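BtrN (Bacillus circulans, PDB 4M7S) catalyses the radical S-adenosyl-L-methionine-dependent two-electron oxidation of 2-deoxy-scyllo-inosamine to 3-amino-2,3-dideoxy-scyllo-inosose in butirosin biosynthesis, using two [4Fe-4S] clusters. Local coordinates at the iron/sulfur cluster site. Sequence-based numbering; all coordinates share one arbitrary frame.

Site 1: the iron/sulfur cluster site. Residues 16, 18-20, 22-23, 25, 60, 62, 92, 117. With SF4 (iron/sulfur cluster), chain B.
The AdoMet radical motif CX3CX2C, formed by Cys16, Cys20 and Cys23, holds the catalytic [4Fe-4S] cluster. Cys16 SG binds SF4 FE1 at 2.4 Å, and Cys20 and Cys23 bind FE2 and FE3, each iron near tetrahedral once the cluster sulfides are counted. FE4 has no cysteine ligand; in this family it is the iron that chelates S-adenosyl-L-methionine, which is absent from this open-conformation model. Torsions separate the three thiolates: SG is anti to the backbone N in Cys16 (chi1 177°) and Cys23, but anti to the carbonyl carbon in Cys20 (chi1 -53°).

Backbone N-H groups two residues further along point at cysteine sulfurs: Arg18 N donates to Cys16 SG at 3.3 Å in a nearly straight bond (171° at H), and Asn25 N gives a longer one to Cys23 SG at 3.6 Å. Such bonds may draw charge off the thiolates and probably help tune the cluster potential.

Near the differentiated iron lies His117, which is poorly ordered, so its exact tilt carries little weight. As modelled, it lays one ring face over the cluster, with SF4 FE4 3.6 Å above the His117 ring plane and towards its rim; His117 CD2 passes 3.5 Å from sulfide SF4 S3. His117 ND1 hydrogen-bonds Tyr22 OH in the ring plane at 2.9 Å, though any restraint on the ring is tentative. Tyr22 itself starts from the crowded first-torsion position and brings its CE1 to 4.0 Å from SF4 S1.

All the residues described lie in loops: the cysteine motif follows strand 7-10, while His117 directly follows strand 111-116, placing the cluster at strand ends of the AdoMet radical fold.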
loop_
_atom_site.group_PDB
_atom_site.type_symbol
_atom_site.label_atom_id
_atom_site.label_comp_id
_atom_site.label_asym_id
_atom_site.label_seq_id
_atom_site.Cartn_x
_atom_site.Cartn_y
_atom_site.Cartn_z
ATOM N N CYS A 16 6.873 -11.441 6.560
ATOM C CA CYS A 16 6.673 -12.276 5.389
ATOM C C CYS A 16 7.398 -13.601 5.581
ATOM O O CYS A 16 8.429 -13.651 6.253
ATOM C CB CYS A 16 7.211 -11.593 4.140
ATOM S SG CYS A 16 7.043 -12.676 2.729
ATOM N N ARG A 18 8.912 -15.310 3.329
ATOM C CA ARG A 18 10.079 -15.431 2.464
ATOM C C ARG A 18 11.211 -14.497 2.884
ATOM O O ARG A 18 11.035 -13.624 3.739
ATOM C CB ARG A 18 9.698 -15.239 0.991
ATOM C CG ARG A 18 9.008 -16.465 0.412
ATOM C CD ARG A 18 8.740 -16.364 -1.071
ATOM N NE ARG A 18 7.948 -17.501 -1.535
ATOM C CZ ARG A 18 8.457 -18.668 -1.918
ATOM N NH1 ARG A 18 9.771 -18.866 -1.909
ATOM N NH2 ARG A 18 7.652 -19.644 -2.317
ATOM N N THR A 19 12.371 -14.693 2.271
ATOM C CA THR A 19 13.589 -14.027 2.697
ATOM C C THR A 19 14.290 -13.369 1.519
ATOM O O THR A 19 15.511 -13.275 1.508
ATOM C CB THR A 19 14.550 -15.048 3.323
ATOM O OG1 THR A 19 14.786 -16.103 2.382
ATOM C CG2 THR A 19 13.953 -15.640 4.604
ATOM N N CYS A 20 13.513 -12.908 0.539
ATOM C CA CYS A 20 14.069 -12.406 -0.720
ATOM C C CYS A 20 15.153 -11.351 -0.498
ATOM O O CYS A 20 14.911 -10.309 0.121
ATOM C CB CYS A 20 12.958 -11.854 -1.610
ATOM S SG CYS A 20 11.602 -13.028 -1.876
ATOM N N TYR A 22 16.552 -9.320 -2.429
ATOM C CA TYR A 22 16.293 -8.054 -3.105
ATOM C C TYR A 22 15.240 -7.223 -2.373
ATOM O O TYR A 22 15.002 -6.067 -2.723
ATOM C CB TYR A 22 15.879 -8.284 -4.564
ATOM C CG TYR A 22 14.818 -9.351 -4.756
ATOM C CD1 TYR A 22 13.466 -9.027 -4.742
ATOM C CD2 TYR A 22 15.172 -10.680 -4.961
ATOM C CE1 TYR A 22 12.495 -9.994 -4.924
ATOM C CE2 TYR A 22 14.210 -11.656 -5.141
ATOM C CZ TYR A 22 12.873 -11.307 -5.125
ATOM O OH TYR A 22 11.909 -12.275 -5.306
ATOM N N CYS A 23 14.616 -7.812 -1.352
ATOM C CA CYS A 23 13.562 -7.132 -0.601
ATOM C C CYS A 23 14.051 -6.539 0.713
ATOM O O CYS A 23 14.786 -7.194 1.453
ATOM C CB CYS A 23 12.413 -8.088 -0.288
ATOM S SG CYS A 23 10.999 -7.316 0.634
ATOM N N ASN A 25 12.808 -6.363 3.559
ATOM C CA ASN A 25 12.752 -7.365 4.619
ATOM C C ASN A 25 14.093 -8.071 4.833
ATOM O O ASN A 25 14.479 -8.365 5.967
ATOM C CB ASN A 25 11.664 -8.395 4.320
ATOM C CG ASN A 25 10.280 -7.800 4.365
ATOM O OD1 ASN A 25 10.026 -6.848 5.103
ATOM N ND2 ASN A 25 9.371 -8.354 3.572
ATOM N N HIS A 60 -0.925 -5.186 2.080
ATOM C CA HIS A 60 0.484 -5.628 1.946
ATOM C C HIS A 60 1.461 -4.438 1.847
ATOM O O HIS A 60 1.401 -3.682 0.875
ATOM C CB HIS A 60 0.600 -6.459 0.655
ATOM C CG HIS A 60 1.973 -7.002 0.369
ATOM N ND1 HIS A 60 2.182 -8.309 -0.016
ATOM C CD2 HIS A 60 3.194 -6.413 0.364
ATOM C CE1 HIS A 60 3.473 -8.510 -0.218
ATOM N NE2 HIS A 60 4.109 -7.377 0.005
ATOM N N TYR A 62 5.240 -4.607 3.256
ATOM C CA TYR A 62 6.362 -5.497 2.944
ATOM C C TYR A 62 6.209 -6.826 3.672
ATOM O O TYR A 62 7.193 -7.518 3.970
ATOM C CB TYR A 62 7.693 -4.844 3.279
ATOM C CG TYR A 62 8.163 -3.858 2.235
ATOM C CD1 TYR A 62 8.894 -4.280 1.131
ATOM C CD2 TYR A 62 7.869 -2.507 2.353
ATOM C CE1 TYR A 62 9.329 -3.378 0.173
ATOM C CE2 TYR A 62 8.295 -1.595 1.400
ATOM C CZ TYR A 62 9.019 -2.037 0.314
ATOM O OH TYR A 62 9.440 -1.126 -0.623
ATOM N N ASN A 92 2.515 -13.629 -2.030
ATOM C CA ASN A 92 3.484 -14.533 -2.650
ATOM C C ASN A 92 2.863 -15.876 -3.015
ATOM O O ASN A 92 3.501 -16.700 -3.674
ATOM C CB ASN A 92 4.758 -14.737 -1.810
ATOM C CG ASN A 92 4.478 -15.264 -0.412
ATOM O OD1 ASN A 92 3.533 -16.033 -0.189
ATOM N ND2 ASN A 92 5.298 -14.835 0.550
ATOM N N HIS A 117 7.844 -15.950 -5.584
ATOM C CA HIS A 117 9.067 -15.227 -5.220
ATOM C C HIS A 117 10.286 -16.110 -4.977
ATOM O O HIS A 117 10.233 -17.326 -5.169
ATOM C CB HIS A 117 8.826 -14.304 -4.022
ATOM C CG HIS A 117 8.285 -12.961 -4.400
ATOM N ND1 HIS A 117 9.058 -11.991 -5.000
ATOM C CD2 HIS A 117 7.046 -12.428 -4.267
ATOM C CE1 HIS A 117 8.318 -10.917 -5.221
ATOM N NE2 HIS A 117 7.096 -11.156 -4.785
HETATM FE FE1 SF4 B . 8.184 -11.354 1.070
HETATM FE FE2 SF4 B . 9.922 -11.695 -0.917
HETATM FE FE3 SF4 B . 9.680 -9.296 0.196
HETATM FE FE4 SF4 B . 7.641 -10.242 -1.321
HETATM S S1 SF4 B . 9.744 -9.690 -2.058
HETATM S S2 SF4 B . 7.435 -9.214 0.714
HETATM S S3 SF4 B . 7.766 -12.501 -0.875
HETATM S S4 SF4 B . 10.486 -11.192 1.246
#

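Site 2: the iron/sulfur cluster site. Residues 169, 171-172, 187, 189, 226, 231-232, 235, 237. With SF4 (iron/sulfur cluster), chain C.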
loop_
_atom_site.group_PDB
_atom_site.type_symbol
_atom_site.label_atom_id
_atom_site.label_comp_id
_atom_site.label_asym_id
_atom_site.label_seq_id
_atom_site.Cartn_x
_atom_site.Cartn_y
_atom_site.Cartn_z
ATOM N N CYS A 169 6.978 12.553 -10.018
ATOM C CA CYS A 169 6.391 11.334 -9.504
ATOM C C CYS A 169 5.053 11.619 -8.853
ATOM O O CYS A 169 4.950 12.482 -7.987
ATOM C CB CYS A 169 7.292 10.642 -8.495
ATOM S SG CYS A 169 6.469 9.160 -7.868
ATOM N N VAL A 171 3.113 9.254 -7.280
ATOM C CA VAL A 171 2.750 8.324 -6.191
ATOM C C VAL A 171 2.205 9.043 -4.945
ATOM O O VAL A 171 1.141 8.668 -4.436
ATOM C CB VAL A 171 3.897 7.352 -5.813
ATOM C CG1 VAL A 171 3.463 6.401 -4.676
ATOM C CG2 VAL A 171 4.348 6.550 -7.042
ATOM N N PRO A 172 2.904 10.091 -4.456
ATOM C CA PRO A 172 2.346 10.766 -3.272
ATOM C C PRO A 172 1.024 11.497 -3.543
ATOM O O PRO A 172 0.402 11.951 -2.584
ATOM C CB PRO A 172 3.422 11.797 -2.903
ATOM C CG PRO A 172 4.675 11.325 -3.583
ATOM C CD PRO A 172 4.215 10.650 -4.839
ATOM N N CYS A 187 4.534 6.770 0.115
ATOM C CA CYS A 187 4.975 5.865 -0.946
ATOM C C CYS A 187 5.347 4.451 -0.471
ATOM O O CYS A 187 5.758 4.253 0.672
ATOM C CB CYS A 187 6.182 6.461 -1.658
ATOM S SG CYS A 187 6.911 5.303 -2.798
ATOM N N GLU A 189 7.769 2.799 -1.389
ATOM C CA GLU A 189 9.228 2.722 -1.338
ATOM C C GLU A 189 9.782 3.038 0.050
ATOM O O GLU A 189 10.888 2.621 0.395
ATOM C CB GLU A 189 9.847 3.698 -2.347
ATOM C CG GLU A 189 9.678 3.315 -3.811
ATOM C CD GLU A 189 10.678 2.261 -4.265
ATOM O OE1 GLU A 189 11.817 2.239 -3.749
ATOM O OE2 GLU A 189 10.324 1.453 -5.145
ATOM N N ARG A 226 12.731 15.601 -7.026
ATOM C CA ARG A 226 13.142 14.394 -6.316
ATOM C C ARG A 226 14.418 14.625 -5.527
ATOM O O ARG A 226 14.567 14.121 -4.412
ATOM C CB ARG A 226 13.395 13.256 -7.301
ATOM C CG ARG A 226 12.144 12.630 -7.860
ATOM C CD ARG A 226 12.459 11.304 -8.507
ATOM N NE ARG A 226 11.342 10.810 -9.301
ATOM C CZ ARG A 226 11.295 9.606 -9.855
ATOM N NH1 ARG A 226 10.234 9.246 -10.565
ATOM N NH2 ARG A 226 12.310 8.768 -9.699
ATOM N N LEU A 231 14.019 10.751 0.617
ATOM C CA LEU A 231 13.338 9.544 0.164
ATOM C C LEU A 231 13.576 9.373 -1.331
ATOM O O LEU A 231 14.020 8.320 -1.782
ATOM C CB LEU A 231 11.831 9.665 0.413
ATOM C CG LEU A 231 10.958 8.451 0.744
ATOM C CD1 LEU A 231 9.501 8.704 0.311
ATOM C CD2 LEU A 231 11.501 7.104 0.221
ATOM N N CYS A 232 13.291 10.423 -2.096
ATOM C CA CYS A 232 13.193 10.304 -3.558
ATOM C C CYS A 232 14.484 10.498 -4.344
ATOM O O CYS A 232 14.606 9.998 -5.463
ATOM C CB CYS A 232 12.133 11.275 -4.084
ATOM S SG CYS A 232 10.557 11.082 -3.219
ATOM N N CYS A 235 15.845 7.448 -5.674
ATOM C CA CYS A 235 14.862 6.521 -6.213
ATOM C C CYS A 235 14.971 6.344 -7.721
ATOM O O CYS A 235 15.084 7.321 -8.467
ATOM C CB CYS A 235 13.437 6.962 -5.896
ATOM S SG CYS A 235 12.268 5.739 -6.518
ATOM N N ASN A 237 12.504 4.844 -9.572
ATOM C CA ASN A 237 11.201 4.656 -10.185
ATOM C C ASN A 237 11.085 5.535 -11.416
ATOM O O ASN A 237 11.147 6.759 -11.312
ATOM C CB ASN A 237 10.072 5.006 -9.223
ATOM C CG ASN A 237 8.716 5.027 -9.910
ATOM O OD1 ASN A 237 8.454 4.223 -10.805
ATOM N ND2 ASN A 237 7.854 5.960 -9.507
HETATM FE FE1 SF4 C . 10.348 7.066 -5.700
HETATM FE FE2 SF4 C . 9.745 9.233 -4.230
HETATM FE FE3 SF4 C . 8.316 6.982 -3.993
HETATM FE FE4 SF4 C . 8.103 8.510 -6.161
HETATM S S1 SF4 C . 7.453 9.118 -4.035
HETATM S S2 SF4 C . 8.271 6.219 -6.166
HETATM S S3 SF4 C . 10.260 9.226 -6.460
HETATM S S4 SF4 C . 10.526 7.208 -3.402
#
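The auxiliary [4Fe-4S] cluster occupies a fully enclosed pocket in the C-terminal, SPASM-related part of BtrN, built from loops and the starts of short helices. Its 300 Å² surface is wholly hidden by protein, and every iron has a cysteine ligand: Cys235 on FE1, Cys232 on FE2, Cys187 on FE3 and Cys169 on FE4. The Fe-S bonds to cysteine start at 2.3 Å, for Cys232 SG to SF4 FE2. Cys169 SG to SF4 FE4 measures 2.5 Å, a spread not to be interpreted at this resolution. SG is anti to the backbone N in Cys169, Cys187 and Cys235, whereas Cys232 turns it beside that nitrogen (chi1 -52°).

Backbone N-H groups two residues further along point at cysteine sulfurs here too. Glu189 N to Cys187 SG, at 3.0 Å, is shorter than the bonds from Val171 N to Cys169 SG and from Asn237 N to Cys235 SG. Together they probably spread negative charge away from the sulfurs.

Arg226 reaches the cluster with its chain extended from CG to NE and lays a guanidinium face against a sulfide, Arg226 NE lying 3.4 Å from SF4 S3. The group's far end, Arg226 NH1 and NH2, grips the backbone carbonyl Asn237 O, each at 2.8 Å. This oxygen is only 2° out of the guanidinium plane, so the forked contact fixes the plane's rotation while the face meets sulfur. A cationic guanidinium here would probably stabilise the reduced cluster.

Asn237 brings its amide ND2 to 3.4 Å from SF4 S2. Carbon contacts line the remaining sulfides: Pro172 CG lies 3.6 Å from SF4 S1, and Glu189 CB and Leu231 CD2 pack against S4.

Cys169 precedes helix 171-174, Cys187 follows strand 183-185, and Cys232 and Cys235 lie beyond the 3-10 helix 226-228 that carries Arg226, so distant segments converge on one cluster.

Sites 1 and 2 lie in the same chain, with the centres of their C-alpha atoms about 20 Å apart, and no residue described contacts both clusters. Site 1 draws on segments between residues 16 and 117, and site 2 on segments from 169 to 237, so the clusters belong to separate parts of the sequence. Whereas site 1 keeps an iron for AdoMet, the cysteine saturation of site 2 argues against substrate ligating an iron there in this state and fits an electron-transfer role, perhaps accepting the second substrate electron.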